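Local coordinates for beta-lactamase (Klebsiella pneumoniae, PDB 6KA5), which probably hydrolyses beta-lactam antibiotics to substituted beta-amino acids, as a plasmid-borne class C serine enzyme that confers antibiotic resistance, at residues 121-126 with 142-147; 156-161 with 226-231. One frame throughout, in Å; residues are numbered along the deposited sequence.

Interaction 1 of 2, residues 121-126 with 142-147; sequences SGLQLF and KAWKPA. With 1S7 ((2R)-2-{(1S)-1-methoxy-2-oxo-1-[(thiophen-2-ylacetyl)amino]ethyl}-5-methylidene-5,6-dihydro-2H-1,3-thiazine-4-carboxylic acid), chain B.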
ATOM      1  N   SER A 121       2.942  17.023  -2.533  1.00  5.93           N
ATOM      2  CA  SER A 121       2.571  17.997  -3.568  1.00  4.65           C
ATOM      3  C   SER A 121       1.544  18.996  -3.077  1.00  7.08           C
ATOM      4  O   SER A 121       1.526  20.122  -3.569  1.00  9.77           O
ATOM      5  CB  SER A 121       2.011  17.310  -4.813  1.00  6.36           C
ATOM      6  OG  SER A 121       0.715  16.745  -4.580  1.00  6.98           O
ATOM      7  N   GLY A 122       0.700  18.609  -2.122  1.00  7.38           N
ATOM      8  CA  GLY A 122      -0.434  19.430  -1.727  1.00  8.40           C
ATOM      9  C   GLY A 122      -1.755  19.035  -2.357  1.00  8.78           C
ATOM     10  O   GLY A 122      -2.795  19.618  -2.000  1.00 10.93           O
ATOM     11  N   LEU A 123      -1.753  18.079  -3.276  1.00  5.86           N
ATOM     12  CA  LEU A 123      -3.014  17.565  -3.810  1.00  5.28           C
ATOM     13  C   LEU A 123      -3.844  16.930  -2.702  1.00  6.38           C
ATOM     14  O   LEU A 123      -3.316  16.358  -1.741  1.00  7.15           O
ATOM     15  CB  LEU A 123      -2.745  16.535  -4.919  1.00  6.33           C
ATOM     16  CG  LEU A 123      -2.292  17.105  -6.254  1.00  6.36           C
ATOM     17  CD1 LEU A 123      -1.639  15.994  -7.110  1.00  7.69           C
ATOM     18  CD2 LEU A 123      -3.493  17.708  -7.007  1.00  7.52           C
ATOM     19  N   GLN A 124      -5.165  17.026  -2.851  1.00  7.79           N
ATOM     20  CA  GLN A 124      -6.073  16.602  -1.795  1.00  8.29           C
ATOM     21  C   GLN A 124      -6.177  15.080  -1.743  1.00  9.38           C
ATOM     22  O   GLN A 124      -5.684  14.353  -2.606  1.00  6.84           O
ATOM     23  CB  GLN A 124      -7.466  17.218  -2.000  1.00  7.93           C
ATOM     24  CG  GLN A 124      -8.160  16.733  -3.293  1.00  7.58           C
ATOM     25  CD  GLN A 124      -9.578  17.245  -3.442  1.00 14.70           C
ATOM     26  OE1 GLN A 124     -10.426  17.012  -2.584  1.00 16.56           O
ATOM     27  NE2 GLN A 124      -9.850  17.907  -4.552  1.00 20.93           N
ATOM     28  N   LEU A 125      -6.858  14.596  -0.709  1.00  7.16           N
ATOM     29  CA  LEU A 125      -6.964  13.155  -0.490  1.00  6.38           C
ATOM     30  C   LEU A 125      -7.694  12.442  -1.619  1.00  7.06           C
ATOM     31  O   LEU A 125      -7.199  11.439  -2.150  1.00  7.12           O
ATOM     32  CB  LEU A 125      -7.654  12.898   0.850  1.00  9.28           C
ATOM     33  CG  LEU A 125      -7.925  11.443   1.217  1.00  6.76           C
ATOM     34  CD1 LEU A 125      -6.623  10.587   1.168  1.00  7.32           C
ATOM     35  CD2 LEU A 125      -8.504  11.418   2.616  1.00 10.26           C
ATOM     36  N   PHE A 126      -8.894  12.908  -1.966  1.00  8.19           N
ATOM     37  CA  PHE A 126      -9.786  12.205  -2.880  1.00  7.81           C
ATOM     38  C   PHE A 126      -9.890  12.896  -4.230  1.00  9.16           C
ATOM     39  O   PHE A 126      -9.925  14.127  -4.314  1.00  9.81           O
ATOM     40  CB  PHE A 126     -11.190  12.085  -2.282  1.00  7.71           C
ATOM     41  CG  PHE A 126     -11.257  11.220  -1.052  1.00 10.27           C
ATOM     42  CD1 PHE A 126     -10.957   9.870  -1.125  1.00 11.07           C
ATOM     43  CD2 PHE A 126     -11.613  11.752   0.170  1.00 11.35           C
ATOM     44  CE1 PHE A 126     -11.016   9.063   0.002  1.00 12.62           C
ATOM     45  CE2 PHE A 126     -11.679  10.956   1.304  1.00 11.06           C
ATOM     46  CZ  PHE A 126     -11.373   9.608   1.221  1.00 14.59           C
ATOM     47  N   LYS A 142      -4.658  21.294 -14.555  1.00 13.54           N
ATOM     48  CA  LYS A 142      -4.113  22.544 -15.096  1.00 13.10           C
ATOM     49  C   LYS A 142      -4.585  23.759 -14.320  1.00 16.85           C
ATOM     50  O   LYS A 142      -3.914  24.797 -14.348  1.00 21.99           O
ATOM     51  CB  LYS A 142      -4.503  22.719 -16.567  1.00 16.84           C
ATOM     52  CG  LYS A 142      -3.854  21.715 -17.519  1.00 20.91           C
ATOM     53  CD  LYS A 142      -4.531  21.717 -18.885  1.00 26.59           C
ATOM     54  CE  LYS A 142      -3.872  22.687 -19.838  1.00 31.83           C
ATOM     55  NZ  LYS A 142      -3.904  24.094 -19.356  1.00 37.92           N
ATOM     56  N   ALA A 143      -5.724  23.661 -13.650  1.00 12.54           N
ATOM     57  CA  ALA A 143      -6.284  24.762 -12.881  1.00 13.56           C
ATOM     58  C   ALA A 143      -5.910  24.709 -11.403  1.00 14.88           C
ATOM     59  O   ALA A 143      -6.144  25.682 -10.676  1.00 16.77           O
ATOM     60  CB  ALA A 143      -7.811  24.766 -13.017  1.00 17.35           C
ATOM     61  N   TRP A 144      -5.311  23.611 -10.954  1.00 14.41           N
ATOM     62  CA  TRP A 144      -5.063  23.407  -9.535  1.00 12.01           C
ATOM     63  C   TRP A 144      -3.896  24.259  -9.035  1.00 10.92           C
ATOM     64  O   TRP A 144      -2.902  24.459  -9.739  1.00 14.05           O
ATOM     65  CB  TRP A 144      -4.780  21.923  -9.294  1.00 11.28           C
ATOM     66  CG  TRP A 144      -4.235  21.591  -7.941  1.00 14.36           C
ATOM     67  CD1 TRP A 144      -4.943  21.399  -6.787  1.00 16.47           C
ATOM     68  CD2 TRP A 144      -2.857  21.409  -7.608  1.00 11.96           C
ATOM     69  NE1 TRP A 144      -4.079  21.128  -5.748  1.00 14.76           N
ATOM     70  CE2 TRP A 144      -2.794  21.122  -6.229  1.00 14.95           C
ATOM     71  CE3 TRP A 144      -1.667  21.490  -8.338  1.00 11.74           C
ATOM     72  CZ2 TRP A 144      -1.580  20.879  -5.567  1.00 10.23           C
ATOM     73  CZ3 TRP A 144      -0.459  21.249  -7.677  1.00 13.12           C
ATOM     74  CH2 TRP A 144      -0.434  20.946  -6.311  1.00  9.53           C
ATOM     75  N   LYS A 145      -4.020  24.749  -7.794  1.00 12.26           N
ATOM     76  CA  LYS A 145      -2.906  25.436  -7.131  1.00 12.72           C
ATOM     77  C   LYS A 145      -2.885  24.946  -5.687  1.00 10.42           C
ATOM     78  O   LYS A 145      -3.939  24.916  -5.039  1.00 14.62           O
ATOM     79  CB  LYS A 145      -3.056  26.960  -7.166  1.00 18.43           C
ATOM     80  CG  LYS A 145      -3.175  27.546  -8.577  1.00 26.86           C
ATOM     81  CD  LYS A 145      -2.926  29.046  -8.582  1.00 34.25           C
ATOM     82  CE  LYS A 145      -3.775  29.749  -7.540  1.00 32.38           C
ATOM     83  NZ  LYS A 145      -3.580  31.240  -7.547  1.00 32.33           N
ATOM     84  N   PRO A 146      -1.726  24.569  -5.153  1.00  9.85           N
ATOM     85  CA  PRO A 146      -1.673  24.133  -3.753  1.00 13.30           C
ATOM     86  C   PRO A 146      -1.784  25.314  -2.793  1.00 13.26           C
ATOM     87  O   PRO A 146      -1.463  26.463  -3.123  1.00 14.13           O
ATOM     88  CB  PRO A 146      -0.304  23.456  -3.654  1.00 11.25           C
ATOM     89  CG  PRO A 146       0.536  24.217  -4.664  1.00 15.40           C
ATOM     90  CD  PRO A 146      -0.408  24.473  -5.812  1.00 10.87           C
ATOM     91  N   ALA A 147      -2.232  25.010  -1.571  1.00 11.67           N
ATOM     92  CA  ALA A 147      -2.340  26.048  -0.554  1.00 11.74           C
ATOM     93  C   ALA A 147      -0.976  26.463  -0.012  1.00 12.54           C
ATOM     94  O   ALA A 147      -0.811  27.606   0.427  1.00 18.31           O
ATOM     95  CB  ALA A 147      -3.229  25.573   0.598  1.00 16.05           C
TER
HETATM   96  C   1S7 B 401      -8.243   6.867   0.511  1.00 20.83           C
HETATM   97  N   1S7 B 401      -8.964   4.292   0.954  1.00 12.52           N
HETATM   98  O   1S7 B 401      -7.270   5.870   0.814  1.00 19.67           O
HETATM   99  S   1S7 B 401     -10.607   5.308  -2.403  1.00 31.48           S
HETATM  100  C1  1S7 B 401      -7.701   4.782   1.537  1.00 14.77           C
HETATM  101  O1  1S7 B 401      -7.961   3.245  -0.832  1.00 17.11           O
HETATM  102  S1  1S7 B 401      -6.904   6.158   3.758  1.00 27.44           S
HETATM  103  C2  1S7 B 401      -8.973   3.523  -0.298  1.00 16.15           C
HETATM  104  N2  1S7 B 401      -9.388   5.531   3.159  1.00 23.13           N
HETATM  105  C3  1S7 B 401     -10.312   3.040  -0.873  1.00 17.80           C
HETATM  106  C4  1S7 B 401     -11.122   4.296  -1.352  1.00 21.03           C
HETATM  107  O4  1S7 B 401      -6.858   2.655   2.034  1.00 12.76           O
HETATM  108  C5  1S7 B 401     -12.438   4.753  -0.900  1.00 25.75           C
HETATM  109  O5  1S7 B 401     -11.972   6.887   3.500  1.00 32.63           O
HETATM  110  C6  1S7 B 401     -12.806   6.098  -1.701  1.00 28.46           C
HETATM  111  O6  1S7 B 401     -11.823   6.882   5.720  1.00 41.01           O
HETATM  112  C7  1S7 B 401     -11.710   6.409  -2.588  1.00 24.62           C
HETATM  113  C8  1S7 B 401      -8.007   5.065   3.080  1.00 17.78           C
HETATM  114  C9  1S7 B 401      -7.250   6.242   5.403  1.00 30.97           C
HETATM  115  C10 1S7 B 401      -8.697   6.721   5.713  1.00 31.07           C
HETATM  116  C11 1S7 B 401      -9.069   7.153   6.925  1.00 35.60           C
HETATM  117  C13 1S7 B 401      -9.839   6.339   4.440  1.00 28.26           C
HETATM  118  C14 1S7 B 401      -6.616   3.719   1.523  1.00 13.95           C
HETATM  119  C15 1S7 B 401     -11.294   6.731   4.557  1.00 32.47           C
HETATM  120  O   HOH W   1      -2.609  22.157  -0.758  1.00 17.34           O
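Trp-144 carries its CG anti to the backbone N (chi1 168°), which sends the indole from the end of helix 134-143 across to the 121-126 loop; Leu-123 turns CG anti to its own carbonyl carbon (chi1 -75°) and brings CD2 over the indole to meet it. That methyl makes a CH-pi contact, 3.6 Å from the centroid of the Trp-144 five-membered ring and almost straight above it. The opposite face of the indole is backed by its own chain, where Pro-146 N sits 3.7 Å above the ring plane, displaced from the ring centre. At the six-membered end the ring meets backbone edge-on: Ser-121 O lies in the indole plane, 3.5 Å from Trp-144 CH2, and Gly-122 O is also near that plane. Both faces and one edge are therefore occupied, which should hold the indole at a defined tilt.

Within the loop, Ser-121 and Leu-123 form an ST turn, in which Ser-121 OG accepts from Leu-123 N at 3.1 Å along a nearly straight path (169°). Water 1 also joins the segments, donating to Gly-122 O at 2.8 Å and accepting from Ala-147 N at 3.0 Å. Outside the contact, Phe-108 stacks on Trp-144, while Ile-159 and Leu-163 of helix 158-171 touch Leu-123.

Beyond Leu-123 the loop runs on to the ligand. Phe-126 CE1 comes within 3.6 Å of the methoxy carbon C of 1S7, and ligand carboxylate oxygen O5 lies in the plane of the Phe-126 ring, at its edge, 3.6 Å from CZ. Packed on the tryptophan at one end and bordering the ligand at the other, 121-126 is an active-site loop of the helical region in the class C beta-lactamase fold.

Interaction 2 of 2, residues 156-161 with 226-231; sequences YSNIGT and EAYGIK. With 1S7 ((2R)-2-{(1S)-1-methoxy-2-oxo-1-[(thiophen-2-ylacetyl)amino]ethyl}-5-methylidene-5,6-dihydro-2H-1,3-thiazine-4-carboxylic acid), chain B.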
ATOM      1  N   TYR A 156      -1.727  13.286   2.556  1.00  4.47           N
ATOM      2  CA  TYR A 156      -1.894  11.991   1.907  1.00  5.61           C
ATOM      3  C   TYR A 156      -2.883  12.133   0.765  1.00  5.13           C
ATOM      4  O   TYR A 156      -3.962  12.717   0.941  1.00  6.34           O
ATOM      5  CB  TYR A 156      -2.390  10.989   2.947  1.00  6.23           C
ATOM      6  CG  TYR A 156      -2.434   9.548   2.539  1.00  7.04           C
ATOM      7  CD1 TYR A 156      -3.504   9.050   1.815  1.00 12.18           C
ATOM      8  CD2 TYR A 156      -1.454   8.667   2.934  1.00  8.63           C
ATOM      9  CE1 TYR A 156      -3.592   7.727   1.497  1.00 14.35           C
ATOM     10  CE2 TYR A 156      -1.534   7.314   2.596  1.00  9.34           C
ATOM     11  CZ  TYR A 156      -2.606   6.861   1.887  1.00  8.02           C
ATOM     12  OH  TYR A 156      -2.730   5.525   1.537  1.00  9.88           O
ATOM     13  N   SER A 157      -2.514  11.624  -0.417  1.00  4.97           N
ATOM     14  CA  SER A 157      -3.291  11.922  -1.624  1.00  4.73           C
ATOM     15  C   SER A 157      -3.424  10.728  -2.560  1.00  6.25           C
ATOM     16  O   SER A 157      -2.416  10.197  -3.045  1.00  6.71           O
ATOM     17  CB  SER A 157      -2.649  13.094  -2.385  1.00  5.87           C
ATOM     18  OG  SER A 157      -3.426  13.394  -3.542  1.00  6.05           O
ATOM     19  N   ASN A 158      -4.673  10.375  -2.910  1.00  6.43           N
ATOM     20  CA  ASN A 158      -4.877   9.412  -3.999  1.00  5.84           C
ATOM     21  C   ASN A 158      -4.525  10.009  -5.346  1.00  7.02           C
ATOM     22  O   ASN A 158      -4.156   9.271  -6.265  1.00  8.43           O
ATOM     23  CB  ASN A 158      -6.333   8.946  -4.094  1.00  6.66           C
ATOM     24  CG  ASN A 158      -6.723   8.027  -3.004  1.00 10.93           C
ATOM     25  OD1 ASN A 158      -5.892   7.541  -2.236  1.00 11.55           O
ATOM     26  ND2 ASN A 158      -8.023   7.776  -2.922  1.00 13.06           N
ATOM     27  N   ILE A 159      -4.697  11.325  -5.507  1.00  6.10           N
ATOM     28  CA  ILE A 159      -4.450  11.947  -6.804  1.00  5.95           C
ATOM     29  C   ILE A 159      -2.955  11.977  -7.083  1.00  5.83           C
ATOM     30  O   ILE A 159      -2.506  11.640  -8.183  1.00  7.40           O
ATOM     31  CB  ILE A 159      -5.037  13.371  -6.856  1.00  7.12           C
ATOM     32  CG1 ILE A 159      -6.499  13.395  -6.422  1.00  7.84           C
ATOM     33  CG2 ILE A 159      -4.896  13.940  -8.286  1.00  7.61           C
ATOM     34  CD1 ILE A 159      -7.067  14.815  -6.265  1.00  9.16           C
ATOM     35  N   GLY A 160      -2.160  12.362  -6.085  1.00  6.43           N
ATOM     36  CA  GLY A 160      -0.718  12.303  -6.247  1.00  6.78           C
ATOM     37  C   GLY A 160      -0.217  10.904  -6.562  1.00  6.33           C
ATOM     38  O   GLY A 160       0.656  10.723  -7.422  1.00  6.67           O
ATOM     39  N   THR A 161      -0.737   9.899  -5.844  1.00  6.33           N
ATOM     40  CA  THR A 161      -0.362   8.513  -6.112  1.00  6.34           C
ATOM     41  C   THR A 161      -0.710   8.133  -7.538  1.00  7.68           C
ATOM     42  O   THR A 161       0.077   7.462  -8.225  1.00  6.46           O
ATOM     43  CB  THR A 161      -1.075   7.589  -5.127  1.00  8.08           C
ATOM     44  OG1 THR A 161      -0.792   8.041  -3.797  1.00  7.99           O
ATOM     45  CG2 THR A 161      -0.561   6.156  -5.304  1.00 10.74           C
ATOM     46  N   GLU A 226      -3.974   2.746  -9.595  1.00  7.67           N
ATOM     47  CA  GLU A 226      -2.741   3.186  -8.952  1.00  8.74           C
ATOM     48  C   GLU A 226      -2.926   3.297  -7.444  1.00  9.33           C
ATOM     49  O   GLU A 226      -2.017   2.966  -6.666  1.00 11.35           O
ATOM     50  CB  GLU A 226      -2.330   4.548  -9.530  1.00 10.82           C
ATOM     51  CG  GLU A 226      -1.785   4.587 -10.985  1.00 11.27           C
ATOM     52  CD  GLU A 226      -2.842   4.570 -12.087  1.00 13.97           C
ATOM     53  OE1 GLU A 226      -4.040   4.282 -11.838  1.00 12.64           O
ATOM     54  OE2 GLU A 226      -2.449   4.832 -13.269  1.00 19.13           O
ATOM     55  N   ALA A 227      -4.072   3.831  -7.017  1.00  8.92           N
ATOM     56  CA  ALA A 227      -4.272   4.168  -5.613  1.00  7.88           C
ATOM     57  C   ALA A 227      -4.917   3.065  -4.797  1.00  7.94           C
ATOM     58  O   ALA A 227      -4.576   2.925  -3.619  1.00 10.36           O
ATOM     59  CB  ALA A 227      -5.105   5.456  -5.496  1.00  9.98           C
ATOM     60  N   TYR A 228      -5.841   2.265  -5.373  1.00  7.90           N
ATOM     61  CA  TYR A 228      -6.595   1.322  -4.549  1.00  6.55           C
ATOM     62  C   TYR A 228      -7.036   0.072  -5.314  1.00  8.89           C
ATOM     63  O   TYR A 228      -8.003  -0.573  -4.901  1.00 11.10           O
ATOM     64  CB  TYR A 228      -7.860   2.037  -3.938  1.00  7.01           C
ATOM     65  CG  TYR A 228      -8.764   2.745  -4.950  1.00  8.57           C
ATOM     66  CD1 TYR A 228      -9.728   2.047  -5.662  1.00 10.57           C
ATOM     67  CD2 TYR A 228      -8.639   4.110  -5.188  1.00 10.38           C
ATOM     68  CE1 TYR A 228     -10.554   2.703  -6.598  1.00 12.53           C
ATOM     69  CE2 TYR A 228      -9.464   4.766  -6.103  1.00 11.05           C
ATOM     70  CZ  TYR A 228     -10.402   4.048  -6.811  1.00 12.52           C
ATOM     71  OH  TYR A 228     -11.205   4.704  -7.725  1.00 13.05           O
ATOM     72  N   GLY A 229      -6.372  -0.291  -6.412  1.00  6.10           N
ATOM     73  CA  GLY A 229      -6.918  -1.338  -7.273  1.00  9.44           C
ATOM     74  C   GLY A 229      -6.545  -2.796  -7.019  1.00  9.36           C
ATOM     75  O   GLY A 229      -7.125  -3.679  -7.668  1.00  8.21           O
ATOM     76  N   ILE A 230      -5.627  -3.096  -6.104  1.00  8.16           N
ATOM     77  CA  ILE A 230      -5.085  -4.459  -6.002  1.00  7.38           C
ATOM     78  C   ILE A 230      -6.023  -5.380  -5.226  1.00  7.53           C
ATOM     79  O   ILE A 230      -6.539  -5.023  -4.147  1.00  5.65           O
ATOM     80  CB  ILE A 230      -3.688  -4.433  -5.366  1.00  7.18           C
ATOM     81  CG1 ILE A 230      -2.696  -3.711  -6.274  1.00  9.63           C
ATOM     82  CG2 ILE A 230      -3.207  -5.851  -5.049  1.00 11.08           C
ATOM     83  CD1 ILE A 230      -2.274  -4.540  -7.487  1.00 11.79           C
ATOM     84  N   LYS A 231      -6.243  -6.587  -5.773  1.00  6.59           N
ATOM     85  CA  LYS A 231      -6.885  -7.703  -5.074  1.00  5.62           C
ATOM     86  C   LYS A 231      -5.865  -8.825  -5.008  1.00  8.08           C
ATOM     87  O   LYS A 231      -5.211  -9.106  -6.012  1.00  7.92           O
ATOM     88  CB  LYS A 231      -8.163  -8.176  -5.808  1.00  7.71           C
ATOM     89  CG  LYS A 231      -9.288  -7.114  -5.905  1.00 10.07           C
ATOM     90  CD  LYS A 231      -9.203  -6.310  -7.258  1.00  9.55           C
ATOM     91  CE  LYS A 231      -9.921  -4.992  -7.138  1.00 21.00           C
ATOM     92  NZ  LYS A 231      -9.748  -4.266  -8.391  1.00 13.26           N
TER
HETATM   93  C   1S7 B 401      -8.243   6.867   0.511  1.00 20.83           C
HETATM   94  N   1S7 B 401      -8.964   4.292   0.954  1.00 12.52           N
HETATM   95  O   1S7 B 401      -7.270   5.870   0.814  1.00 19.67           O
HETATM   96  S   1S7 B 401     -10.607   5.308  -2.403  1.00 31.48           S
HETATM   97  C1  1S7 B 401      -7.701   4.782   1.537  1.00 14.77           C
HETATM   98  O1  1S7 B 401      -7.961   3.245  -0.832  1.00 17.11           O
HETATM   99  S1  1S7 B 401      -6.904   6.158   3.758  1.00 27.44           S
HETATM  100  C2  1S7 B 401      -8.973   3.523  -0.298  1.00 16.15           C
HETATM  101  N2  1S7 B 401      -9.388   5.531   3.159  1.00 23.13           N
HETATM  102  C3  1S7 B 401     -10.312   3.040  -0.873  1.00 17.80           C
HETATM  103  C4  1S7 B 401     -11.122   4.296  -1.352  1.00 21.03           C
HETATM  104  O4  1S7 B 401      -6.858   2.655   2.034  1.00 12.76           O
HETATM  105  C5  1S7 B 401     -12.438   4.753  -0.900  1.00 25.75           C
HETATM  106  O5  1S7 B 401     -11.972   6.887   3.500  1.00 32.63           O
HETATM  107  C6  1S7 B 401     -12.806   6.098  -1.701  1.00 28.46           C
HETATM  108  O6  1S7 B 401     -11.823   6.882   5.720  1.00 41.01           O
HETATM  109  C7  1S7 B 401     -11.710   6.409  -2.588  1.00 24.62           C
HETATM  110  C8  1S7 B 401      -8.007   5.065   3.080  1.00 17.78           C
HETATM  111  C9  1S7 B 401      -7.250   6.242   5.403  1.00 30.97           C
HETATM  112  C10 1S7 B 401      -8.697   6.721   5.713  1.00 31.07           C
HETATM  113  C11 1S7 B 401      -9.069   7.153   6.925  1.00 35.60           C
HETATM  114  C13 1S7 B 401      -9.839   6.339   4.440  1.00 28.26           C
HETATM  115  C14 1S7 B 401      -6.616   3.719   1.523  1.00 13.95           C
HETATM  116  C15 1S7 B 401     -11.294   6.731   4.557  1.00 32.47           C
HETATM  117  O   HOH W   2      -5.886   4.763  -1.953  1.00 18.11           O
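Asn-158 and Ala-227 meet through an amide and a methyl, yet the polar link between their segments is a single water: water 2 lies 2.8 Å from Asn-158 OD1 and equally far from Ala-227 O. Asn-158 OD1 has a further partner in Lys-74 NZ, so the amide is held from outside the contact as well. The direct touch is van der Waals packing of a methyl against the amide, Ala-227 CB lying 3.9 Å from Asn-158 CG. One turn along the helix, Thr-161 turns its hydroxyl back on the preceding turn, OG1 donating to Ser-157 O at 2.8 Å; that oxygen also takes Thr-161 N. This leaves CG2, anti to the backbone N (chi1 -54° for OG1), to pack against Glu-226 O.

The start of helix 158-171 is capped by Ser-157, whose OG accepts a nearly straight bond from Gly-160 N and a weak one from Ile-159 N.

The ligand rests against Asn-158 and Tyr-228. Its thiophene sulfur S is 3.6 Å from Asn-158 ND2 and as far from Tyr-228 CD2, reached obliquely to the tyrosine ring. Tyr-228 CB approaches amide oxygen O1 of 1S7 to 3.3 Å. Tyr-156 OH bonds Lys-74 and Lys-321 nearby. Tyr-156, Ser-157 and Asn-158 fit the Tyr-x-Asn motif of class C beta-lactamases, here lining the active site beside Ser-71.

In the fold
Along the chain both segments of interaction 1 come before those of interaction 2, and their centres lie about 15 Å apart. Interaction 2 is near the middle of the molecule, about 8 Å from the chain centre, whereas interaction 1 is farther out, at about 21 Å. They meet directly: Gln-124 O and Ser-157 OG lie 2.6 Å apart and Leu-125 O and Asn-158 N 2.8 Å apart, both probable hydrogen bonds, so the 121-126 loop lies against the start of helix 158-171. Both contacts also touch 1S7, which bonds Ser-324 N at the end of strand 317-324 in the antiparallel sheet. Together they form part of the helical side of a pocket that the sheet borders through Ser-324.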